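Local coordinates for protein sulfide-quinone reductase (Aquifex aeolicus, PDB 3HYW) that catalyses the oxidation of hydrogen sulfide with a quinone, using FAD, and builds up polysulfur that is released typically as cyclooctasulfur, at residues P159-A164 with G192-G197; M182-S187 with D208-R213; P299-T304 with P362-R367. All coordinates share one frame; numbering follows the deposited sequence.

Contact 1 (P159-A164 with G192-G197). With FAD (flavin-adenine dinucleotide), chain G.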
loop_
_atom_site.group_PDB
_atom_site.type_symbol
_atom_site.label_atom_id
_atom_site.label_comp_id
_atom_site.label_asym_id
_atom_site.label_seq_id
_atom_site.Cartn_x
_atom_site.Cartn_y
_atom_site.Cartn_z
ATOM N N PRO A 159 17.167 2.836 -15.369
ATOM C CA PRO A 159 16.959 3.449 -16.692
ATOM C C PRO A 159 15.656 3.062 -17.392
ATOM O O PRO A 159 15.129 3.868 -18.161
ATOM C CB PRO A 159 18.157 2.954 -17.497
ATOM C CG PRO A 159 19.199 2.663 -16.467
ATOM C CD PRO A 159 18.442 2.100 -15.313
ATOM N N ALA A 160 15.162 1.845 -17.145
ATOM C CA ALA A 160 13.877 1.399 -17.684
ATOM C C ALA A 160 12.722 2.193 -17.080
ATOM O O ALA A 160 11.825 2.615 -17.800
ATOM C CB ALA A 160 13.676 -0.098 -17.461
ATOM N N TYR A 161 12.762 2.397 -15.763
ATOM C CA TYR A 161 11.788 3.245 -15.073
ATOM C C TYR A 161 11.839 4.689 -15.565
ATOM O O TYR A 161 10.794 5.306 -15.808
ATOM C CB TYR A 161 12.026 3.205 -13.566
ATOM C CG TYR A 161 11.619 1.903 -12.944
ATOM C CD1 TYR A 161 10.289 1.668 -12.604
ATOM C CD2 TYR A 161 12.549 0.890 -12.719
ATOM C CE1 TYR A 161 9.903 0.464 -12.045
ATOM C CE2 TYR A 161 12.166 -0.313 -12.157
ATOM C CZ TYR A 161 10.840 -0.517 -11.824
ATOM O OH TYR A 161 10.440 -1.698 -11.262
ATOM N N GLU A 162 13.054 5.222 -15.707
ATOM C CA GLU A 162 13.253 6.577 -16.221
ATOM C C GLU A 162 12.644 6.733 -17.602
ATOM O O GLU A 162 11.878 7.664 -17.840
ATOM C CB GLU A 162 14.741 6.928 -16.315
ATOM C CG GLU A 162 15.402 7.328 -15.032
ATOM C CD GLU A 162 16.801 7.861 -15.276
ATOM O OE1 GLU A 162 17.620 7.115 -15.862
ATOM O OE2 GLU A 162 17.075 9.025 -14.905
ATOM N N PHE A 163 13.000 5.822 -18.506
ATOM C CA PHE A 163 12.558 5.885 -19.900
ATOM C C PHE A 163 11.036 5.783 -20.020
ATOM O O PHE A 163 10.418 6.499 -20.811
ATOM C CB PHE A 163 13.237 4.791 -20.742
ATOM C CG PHE A 163 12.912 4.869 -22.215
ATOM C CD1 PHE A 163 11.879 4.106 -22.759
ATOM C CD2 PHE A 163 13.631 5.716 -23.055
ATOM C CE1 PHE A 163 11.566 4.187 -24.122
ATOM C CE2 PHE A 163 13.326 5.803 -24.422
ATOM C CZ PHE A 163 12.298 5.033 -24.954
ATOM N N ALA A 164 10.439 4.892 -19.240
ATOM C CA ALA A 164 8.990 4.737 -19.247
ATOM C C ALA A 164 8.285 6.034 -18.829
ATOM O O ALA A 164 7.319 6.461 -19.471
ATOM C CB ALA A 164 8.581 3.582 -18.358
ATOM N N GLY A 192 10.154 -1.360 -8.208
ATOM C CA GLY A 192 11.044 -0.647 -7.305
ATOM C C GLY A 192 11.904 -1.551 -6.438
ATOM O O GLY A 192 12.371 -1.131 -5.372
ATOM N N HIS A 193 12.094 -2.796 -6.885
ATOM C CA HIS A 193 13.079 -3.711 -6.303
ATOM C C HIS A 193 14.497 -3.296 -6.692
ATOM O O HIS A 193 15.396 -3.286 -5.846
ATOM C CB HIS A 193 12.801 -5.153 -6.752
ATOM C CG HIS A 193 13.758 -6.162 -6.198
ATOM N ND1 HIS A 193 14.976 -6.436 -6.785
ATOM C CD2 HIS A 193 13.660 -6.993 -5.134
ATOM C CE1 HIS A 193 15.594 -7.378 -6.097
ATOM N NE2 HIS A 193 14.818 -7.732 -5.089
ATOM N N PHE A 194 14.690 -2.987 -7.980
ATOM C CA PHE A 194 15.950 -2.437 -8.518
ATOM C C PHE A 194 17.167 -3.374 -8.456
ATOM O O PHE A 194 18.290 -2.941 -8.698
ATOM C CB PHE A 194 16.323 -1.104 -7.848
ATOM C CG PHE A 194 15.268 -0.028 -7.948
ATOM C CD1 PHE A 194 14.620 0.242 -9.157
ATOM C CD2 PHE A 194 14.956 0.749 -6.831
ATOM C CE1 PHE A 194 13.648 1.253 -9.242
ATOM C CE2 PHE A 194 13.994 1.770 -6.902
ATOM C CZ PHE A 194 13.338 2.022 -8.115
ATOM N N GLY A 195 16.953 -4.644 -8.135
ATOM C CA GLY A 195 18.073 -5.561 -7.899
ATOM C C GLY A 195 18.757 -5.321 -6.553
ATOM O O GLY A 195 19.875 -5.786 -6.327
ATOM N N VAL A 196 18.093 -4.590 -5.660
ATOM C CA VAL A 196 18.655 -4.292 -4.334
ATOM C C VAL A 196 17.705 -4.597 -3.170
ATOM O O VAL A 196 17.989 -4.236 -2.017
ATOM C CB VAL A 196 19.154 -2.809 -4.228
ATOM C CG1 VAL A 196 20.198 -2.504 -5.285
ATOM C CG2 VAL A 196 17.992 -1.836 -4.335
ATOM N N GLY A 197 16.581 -5.255 -3.469
ATOM C CA GLY A 197 15.550 -5.544 -2.468
ATOM C C GLY A 197 14.807 -4.299 -2.013
ATOM O O GLY A 197 14.342 -4.217 -0.876
HETATM P PA FAD G . 31.168 2.556 -18.914
HETATM O O1A FAD G . 31.023 3.936 -18.328
HETATM O O2A FAD G . 30.117 2.040 -19.849
HETATM O O5B FAD G . 32.593 2.534 -19.637
HETATM C C5B FAD G . 33.189 1.371 -20.187
HETATM C C4B FAD G . 34.255 1.844 -21.164
HETATM O O4B FAD G . 35.071 0.747 -21.571
HETATM C C3B FAD G . 33.631 2.398 -22.434
HETATM O O3B FAD G . 34.359 3.565 -22.831
HETATM C C2B FAD G . 33.816 1.281 -23.443
HETATM O O2B FAD G . 33.880 1.773 -24.779
HETATM C C1B FAD G . 35.138 0.685 -22.996
HETATM N N9A FAD G . 35.378 -0.720 -23.420
HETATM C C8A FAD G . 34.484 -1.732 -23.458
HETATM N N7A FAD G . 35.116 -2.856 -23.881
HETATM C C5A FAD G . 36.411 -2.534 -24.113
HETATM C C6A FAD G . 37.522 -3.249 -24.557
HETATM N N6A FAD G . 37.415 -4.564 -24.857
HETATM N N1A FAD G . 38.718 -2.616 -24.685
HETATM C C2A FAD G . 38.844 -1.310 -24.391
HETATM N N3A FAD G . 37.789 -0.598 -23.965
HETATM C C4A FAD G . 36.568 -1.188 -23.814
HETATM N N1 FAD G . 24.235 5.191 -12.653
HETATM C C2 FAD G . 23.880 6.193 -11.804
HETATM O O2 FAD G . 24.456 6.309 -10.704
HETATM N N3 FAD G . 22.914 7.085 -12.130
HETATM C C4 FAD G . 22.281 6.992 -13.316
HETATM O O4 FAD G . 21.296 7.874 -13.659
HETATM C C4X FAD G . 22.625 5.975 -14.199
HETATM N N5 FAD G . 21.981 5.882 -15.385
HETATM C C5X FAD G . 22.304 4.906 -16.262
HETATM C C6 FAD G . 21.634 4.841 -17.488
HETATM C C7 FAD G . 21.939 3.841 -18.407
HETATM C C7M FAD G . 21.182 3.803 -19.721
HETATM C C8 FAD G . 22.924 2.903 -18.088
HETATM C C8M FAD G . 23.304 1.784 -19.040
HETATM C C9 FAD G . 23.585 2.973 -16.859
HETATM C C9A FAD G . 23.294 3.984 -15.930
HETATM N N10 FAD G . 23.950 4.074 -14.734
HETATM C C10 FAD G . 23.619 5.058 -13.859
HETATM C "C1'" FAD G . 24.951 3.048 -14.357
HETATM C "C2'" FAD G . 26.433 3.355 -14.414
HETATM O "O2'" FAD G . 26.713 4.587 -13.737
HETATM C "C3'" FAD G . 26.892 3.350 -15.872
HETATM O "O3'" FAD G . 26.599 2.058 -16.458
HETATM C "C4'" FAD G . 28.382 3.645 -15.986
HETATM O "O4'" FAD G . 28.654 4.033 -17.339
HETATM C "C5'" FAD G . 29.217 2.427 -15.607
HETATM O "O5'" FAD G . 30.601 2.761 -15.632
HETATM P P FAD G . 31.722 1.747 -16.195
HETATM O O1P FAD G . 33.047 2.460 -16.130
HETATM O O2P FAD G . 31.580 0.391 -15.538
HETATM O O3P FAD G . 31.308 1.487 -17.731
#
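Tyr161, on helix 158-173, meets Gly192 and Phe194 across a buried contact beside the sulfur-binding pocket. The second segment lies in the loop between strand 182-185 and helix 202-212 of the pyridine nucleotide-disulphide oxidoreductase fold, and it makes a type I' beta turn from His193 to Val196. Pro159 comes first along the helix. It faces the flavin and not the loop: CG of Pro159 lies 3.4 Å from C6 of FAD. It also lines the octathiocane pocket, as Phe194 does from the loop side. Two residues on, Tyr161 carries the whole contact from the helix. With CG beside the backbone N (chi1 -72°), its ring reaches across to the loop. Phe194 turns its edge to one face of this ring in an offset edge-to-face pair. The planes stand at 82° and the centroids are 5.3 Å apart. Within the ring pair, CE1 of Phe194 comes closest, 3.6 Å from CE2 of Tyr161. The phenol oxygen is held as well. The bond from Gly192 N to Tyr161 OH is 3.1 Å long and nearly straight, at 167°. The same oxygen is hydrogen-bonded to Glu188, whose other carboxylate oxygen takes the amide of Phe194. Two bonds therefore fix this buried hydroxyl and limit the turning of the ring. Glu162 points elsewhere: its OE2 meets both NZ of Lys382, an FAD-binding residue, in a salt bridge and the amide of Asp350.

Contact 2 (M182-S187 with D208-R213)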
loop_
_atom_site.group_PDB
_atom_site.type_symbol
_atom_site.label_atom_id
_atom_site.label_comp_id
_atom_site.label_asym_id
_atom_site.label_seq_id
_atom_site.Cartn_x
_atom_site.Cartn_y
_atom_site.Cartn_z
ATOM N N MET A 182 0.470 1.907 -22.095
ATOM C CA MET A 182 1.815 1.667 -21.602
ATOM C C MET A 182 1.822 0.565 -20.563
ATOM O O MET A 182 1.020 0.576 -19.619
ATOM C CB MET A 182 2.428 2.946 -21.028
ATOM C CG MET A 182 2.747 3.990 -22.078
ATOM S SD MET A 182 3.632 5.427 -21.442
ATOM C CE MET A 182 5.205 4.664 -21.038
ATOM N N THR A 183 2.737 -0.381 -20.750
ATOM C CA THR A 183 2.892 -1.510 -19.850
ATOM C C THR A 183 4.364 -1.712 -19.521
ATOM O O THR A 183 5.222 -1.709 -20.406
ATOM C CB THR A 183 2.278 -2.809 -20.444
ATOM O OG1 THR A 183 0.881 -2.602 -20.682
ATOM C CG2 THR A 183 2.453 -3.994 -19.488
ATOM N N PHE A 184 4.639 -1.879 -18.235
ATOM C CA PHE A 184 5.985 -2.117 -17.749
ATOM C C PHE A 184 6.088 -3.579 -17.341
ATOM O O PHE A 184 5.275 -4.056 -16.554
ATOM C CB PHE A 184 6.264 -1.193 -16.560
ATOM C CG PHE A 184 7.709 -1.124 -16.168
ATOM C CD1 PHE A 184 8.558 -0.200 -16.767
ATOM C CD2 PHE A 184 8.216 -1.959 -15.179
ATOM C CE1 PHE A 184 9.908 -0.130 -16.409
ATOM C CE2 PHE A 184 9.559 -1.889 -14.812
ATOM C CZ PHE A 184 10.404 -0.969 -15.428
ATOM N N ILE A 185 7.066 -4.296 -17.896
ATOM C CA ILE A 185 7.240 -5.728 -17.593
ATOM C C ILE A 185 8.651 -5.984 -17.072
ATOM O O ILE A 185 9.637 -5.691 -17.746
ATOM C CB ILE A 185 6.962 -6.640 -18.818
ATOM C CG1 ILE A 185 5.580 -6.354 -19.414
ATOM C CG2 ILE A 185 7.086 -8.122 -18.421
ATOM C CD1 ILE A 185 5.187 -7.283 -20.555
ATOM N N THR A 186 8.745 -6.528 -15.867
ATOM C CA THR A 186 10.050 -6.689 -15.228
ATOM C C THR A 186 10.295 -8.063 -14.594
ATOM O O THR A 186 9.362 -8.747 -14.148
ATOM C CB THR A 186 10.305 -5.550 -14.199
ATOM O OG1 THR A 186 11.601 -5.714 -13.614
ATOM C CG2 THR A 186 9.227 -5.544 -13.104
ATOM N N SER A 187 11.569 -8.454 -14.585
ATOM C CA SER A 187 12.052 -9.627 -13.867
ATOM C C SER A 187 12.068 -9.412 -12.346
ATOM O O SER A 187 12.077 -10.379 -11.580
ATOM C CB SER A 187 13.450 -9.994 -14.364
ATOM O OG SER A 187 14.251 -8.832 -14.566
ATOM N N ASP A 208 2.469 3.607 -6.793
ATOM C CA ASP A 208 1.560 4.760 -6.760
ATOM C C ASP A 208 1.792 5.667 -7.957
ATOM O O ASP A 208 0.852 6.231 -8.511
ATOM C CB ASP A 208 1.740 5.579 -5.477
ATOM C CG ASP A 208 1.122 4.922 -4.267
ATOM O OD1 ASP A 208 0.623 3.778 -4.379
ATOM O OD2 ASP A 208 1.130 5.562 -3.195
ATOM N N LEU A 209 3.055 5.790 -8.341
ATOM C CA LEU A 209 3.477 6.614 -9.463
ATOM C C LEU A 209 2.987 6.060 -10.800
ATOM O O LEU A 209 2.516 6.814 -11.647
ATOM C CB LEU A 209 5.002 6.717 -9.457
ATOM C CG LEU A 209 5.712 7.623 -10.455
ATOM C CD1 LEU A 209 5.513 9.090 -10.087
ATOM C CD2 LEU A 209 7.183 7.269 -10.466
ATOM N N PHE A 210 3.126 4.751 -10.995
ATOM C CA PHE A 210 2.617 4.085 -12.199
ATOM C C PHE A 210 1.091 4.191 -12.263
ATOM O O PHE A 210 0.530 4.439 -13.330
ATOM C CB PHE A 210 3.070 2.616 -12.253
ATOM C CG PHE A 210 4.440 2.411 -12.868
ATOM C CD1 PHE A 210 5.319 3.482 -13.051
ATOM C CD2 PHE A 210 4.857 1.136 -13.250
ATOM C CE1 PHE A 210 6.575 3.292 -13.609
ATOM C CE2 PHE A 210 6.125 0.939 -13.804
ATOM C CZ PHE A 210 6.981 2.018 -13.987
ATOM N N ALA A 211 0.437 4.026 -11.112
ATOM C CA ALA A 211 -1.017 4.178 -11.010
ATOM C C ALA A 211 -1.476 5.601 -11.338
ATOM O O ALA A 211 -2.430 5.784 -12.093
ATOM C CB ALA A 211 -1.509 3.761 -9.626
ATOM N N GLU A 212 -0.795 6.601 -10.776
ATOM C CA GLU A 212 -1.139 8.011 -11.024
ATOM C C GLU A 212 -0.970 8.408 -12.490
ATOM O O GLU A 212 -1.655 9.301 -12.972
ATOM C CB GLU A 212 -0.312 8.945 -10.129
ATOM C CG GLU A 212 -0.807 9.031 -8.679
ATOM C CD GLU A 212 0.326 9.101 -7.652
ATOM O OE1 GLU A 212 1.469 9.470 -8.019
ATOM O OE2 GLU A 212 0.070 8.774 -6.468
ATOM N N ARG A 213 -0.066 7.734 -13.195
ATOM C CA ARG A 213 0.233 8.071 -14.587
ATOM C C ARG A 213 -0.252 7.018 -15.581
ATOM O O ARG A 213 0.121 7.049 -16.755
ATOM C CB ARG A 213 1.731 8.307 -14.761
ATOM C CG ARG A 213 2.218 9.604 -14.154
ATOM C CD ARG A 213 3.638 9.426 -13.637
ATOM N NE ARG A 213 4.245 10.657 -13.129
ATOM C CZ ARG A 213 3.832 11.346 -12.066
ATOM N NH1 ARG A 213 2.760 10.964 -11.366
ATOM N NH2 ARG A 213 4.496 12.440 -11.704
#
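Phe184 and Phe210 join strand 182-185 to helix 202-212 within a beta-alpha-beta unit that ends in strand 216-218. The strand belongs to the mixed sheet of the fold, and the helix packs over it. The aromatic contact is an edge-to-face pair. Phe210 turns its edge toward the face of Phe184, with the ring centroids 5.2 Å apart. The planes meet at 63°, well short of perpendicular. CZ of Phe210 stands over that face, displaced toward its rim. The torsions bring the rings together: CG of Phe184 is anti to the backbone N (chi1 -167°), while CG of Phe210 lies beside its own N. Among charged groups, Asp208 forms a salt bridge with Arg204 of a second subunit, so the helix also takes part in the trimer interface. No hydrogen bond crosses between the segments, so van der Waals and ring contacts hold them together. Backbone hydrogen bonds tie Phe184 to Asp216 and Ile218 on the neighbouring strand, which sets the position of the Phe184 backbone in the sheet. Apolar contact extends past the ring to the beta carbon of Phe184: CE2 of Phe210 comes to 3.5 Å from CB of Phe184.

Contact 3 (P299-T304 with P362-R367)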
loop_
_atom_site.group_PDB
_atom_site.type_symbol
_atom_site.label_atom_id
_atom_site.label_comp_id
_atom_site.label_asym_id
_atom_site.label_seq_id
_atom_site.Cartn_x
_atom_site.Cartn_y
_atom_site.Cartn_z
ATOM N N PRO A 299 28.203 -10.527 -6.154
ATOM C CA PRO A 299 27.075 -11.449 -6.002
ATOM C C PRO A 299 25.756 -10.683 -5.830
ATOM O O PRO A 299 25.775 -9.544 -5.371
ATOM C CB PRO A 299 27.422 -12.226 -4.725
ATOM C CG PRO A 299 28.921 -12.040 -4.556
ATOM C CD PRO A 299 29.177 -10.663 -5.053
ATOM N N PRO A 300 24.620 -11.287 -6.229
ATOM C CA PRO A 300 23.348 -10.576 -6.084
ATOM C C PRO A 300 22.947 -10.351 -4.625
ATOM O O PRO A 300 23.296 -11.147 -3.755
ATOM C CB PRO A 300 22.344 -11.490 -6.798
ATOM C CG PRO A 300 22.957 -12.831 -6.784
ATOM C CD PRO A 300 24.444 -12.608 -6.862
ATOM N N ILE A 301 22.233 -9.258 -4.364
ATOM C CA ILE A 301 21.756 -8.952 -3.012
ATOM C C ILE A 301 20.710 -9.975 -2.555
ATOM O O ILE A 301 20.620 -10.297 -1.373
ATOM C CB ILE A 301 21.227 -7.496 -2.910
ATOM C CG1 ILE A 301 22.405 -6.523 -2.860
ATOM C CG2 ILE A 301 20.324 -7.321 -1.683
ATOM C CD1 ILE A 301 22.045 -5.071 -3.134
ATOM N N GLU A 302 19.919 -10.475 -3.497
ATOM C CA GLU A 302 19.026 -11.600 -3.228
ATOM C C GLU A 302 18.737 -12.422 -4.476
ATOM O O GLU A 302 18.707 -11.893 -5.586
ATOM C CB GLU A 302 17.729 -11.160 -2.533
ATOM C CG GLU A 302 16.996 -9.985 -3.155
ATOM C CD GLU A 302 15.779 -9.564 -2.333
ATOM O OE1 GLU A 302 15.909 -9.403 -1.093
ATOM O OE2 GLU A 302 14.693 -9.389 -2.925
ATOM N N LYS A 303 18.556 -13.722 -4.275
ATOM C CA LYS A 303 18.129 -14.635 -5.324
ATOM C C LYS A 303 16.617 -14.474 -5.477
ATOM O O LYS A 303 15.838 -14.955 -4.654
ATOM C CB LYS A 303 18.506 -16.076 -4.948
ATOM C CG LYS A 303 18.297 -17.132 -6.045
ATOM C CD LYS A 303 18.706 -18.518 -5.546
ATOM C CE LYS A 303 18.444 -19.635 -6.576
ATOM N NZ LYS A 303 19.568 -19.785 -7.569
ATOM N N THR A 304 16.208 -13.760 -6.520
ATOM C CA THR A 304 14.793 -13.489 -6.765
ATOM C C THR A 304 14.191 -14.629 -7.597
ATOM O O THR A 304 14.934 -15.340 -8.264
ATOM C CB THR A 304 14.618 -12.139 -7.470
ATOM O OG1 THR A 304 15.471 -12.094 -8.615
ATOM C CG2 THR A 304 15.003 -10.997 -6.528
ATOM N N PRO A 362 24.845 1.272 3.133
ATOM C CA PRO A 362 25.317 0.988 1.778
ATOM C C PRO A 362 24.187 0.421 0.926
ATOM O O PRO A 362 23.091 0.200 1.432
ATOM C CB PRO A 362 26.410 -0.075 1.993
ATOM C CG PRO A 362 26.637 -0.136 3.485
ATOM C CD PRO A 362 25.344 0.275 4.095
ATOM N N VAL A 363 24.446 0.193 -0.357
ATOM C CA VAL A 363 23.436 -0.402 -1.233
ATOM C C VAL A 363 23.169 -1.851 -0.808
ATOM O O VAL A 363 22.020 -2.284 -0.729
ATOM C CB VAL A 363 23.832 -0.297 -2.731
ATOM C CG1 VAL A 363 22.695 -0.751 -3.619
ATOM C CG2 VAL A 363 24.150 1.128 -3.078
ATOM N N ILE A 364 24.234 -2.582 -0.504
ATOM C CA ILE A 364 24.118 -3.964 -0.034
ATOM C C ILE A 364 23.805 -3.983 1.471
ATOM O O ILE A 364 24.569 -3.434 2.269
ATOM C CB ILE A 364 25.411 -4.764 -0.349
ATOM C CG1 ILE A 364 25.691 -4.754 -1.863
ATOM C CG2 ILE A 364 25.309 -6.199 0.175
ATOM C CD1 ILE A 364 27.133 -5.115 -2.232
ATOM N N PRO A 365 22.660 -4.594 1.861
ATOM C CA PRO A 365 22.259 -4.655 3.271
ATOM C C PRO A 365 23.233 -5.475 4.135
ATOM O O PRO A 365 23.977 -6.293 3.593
ATOM C CB PRO A 365 20.888 -5.340 3.219
ATOM C CG PRO A 365 20.416 -5.169 1.815
ATOM C CD PRO A 365 21.668 -5.246 0.989
ATOM N N PRO A 366 23.228 -5.264 5.469
ATOM C CA PRO A 366 22.388 -4.333 6.247
ATOM C C PRO A 366 22.729 -2.859 6.011
ATOM O O PRO A 366 23.900 -2.497 5.901
ATOM C CB PRO A 366 22.676 -4.715 7.705
ATOM C CG PRO A 366 23.408 -6.026 7.644
ATOM C CD PRO A 366 24.131 -6.032 6.345
ATOM N N ARG A 367 21.700 -2.022 5.935
ATOM C CA ARG A 367 21.891 -0.606 5.641
ATOM C C ARG A 367 21.882 0.244 6.904
ATOM O O ARG A 367 21.158 -0.052 7.857
ATOM C CB ARG A 367 20.815 -0.114 4.672
ATOM C CG ARG A 367 20.725 -0.914 3.394
ATOM C CD ARG A 367 20.077 -0.106 2.298
ATOM N NE ARG A 367 20.164 -0.785 1.007
ATOM C CZ ARG A 367 19.119 -1.248 0.324
ATOM N NH1 ARG A 367 19.309 -1.849 -0.841
ATOM N NH2 ARG A 367 17.883 -1.095 0.793
#
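Ile301 reaches from the loop after strand 289-291 onto Val363, Ile364 and Pro365, in the loop between strands 355-361 and 369-375. Each of its outer carbons has a partner. Ile301 CG2 lies 3.6 Å from CD of Pro365, where the two side chains cross at about a right angle. Ile301 CG1 runs to CG1 of Ile364 at 3.9 Å. The tip, Ile301 CD1, sits 3.7 Å from the carbonyl O of Val363. An alanine in place of Ile301 is likely to open a gap between the loops, leaving Ile364 CG1 and Pro365 CD without their apolar mate. Behind this first shell stands Arg367, which grips Val363 O side-on with two nitrogens. The bond from Arg367 NH1 to Val363 O is 2.7 Å long and lies in the carbonyl plane. Arg367 NE reaches Val363 O at 3.0 Å, but from above that plane. This grip folds the 362-367 loop back on itself; the peptide bonds before Pro362 and Pro366 are cis. Farther out, Arg367 also bonds to the carbonyl oxygens of Val196 and Gly198. Pro365 packs on Asn214 of a third subunit, and Val310 touches Ile301 from within the chain. The contact is thus mainly apolar, with one methyl near a carbonyl oxygen and no hydrogen bond between the segments.

In the fold
Contacts 1 and 2 share one aromatic cluster, with centres about 11 Å apart. Tyr161 CZ lies 3.5 Å from Phe184 CE2, and Tyr161 CD1 lies 3.6 Å from Phe210 CZ. Their segments alternate along the chain, and Tyr161 of helix 158-173 touches both the strand and helix 202-212. Contact 3 joins contact 1 through the 192-197 loop: His193 NE2 and Glu302 OE2 are 2.7 Å apart in a probable hydrogen bond. Contacts 2 and 3 do not touch; their nearest atoms are about 5 Å apart. Distance from the bound octathiocane grades the three: the side chain of Phe194 is about 4 Å from it, that of Val363 about 8 Å, and that of Phe184 about 10 Å.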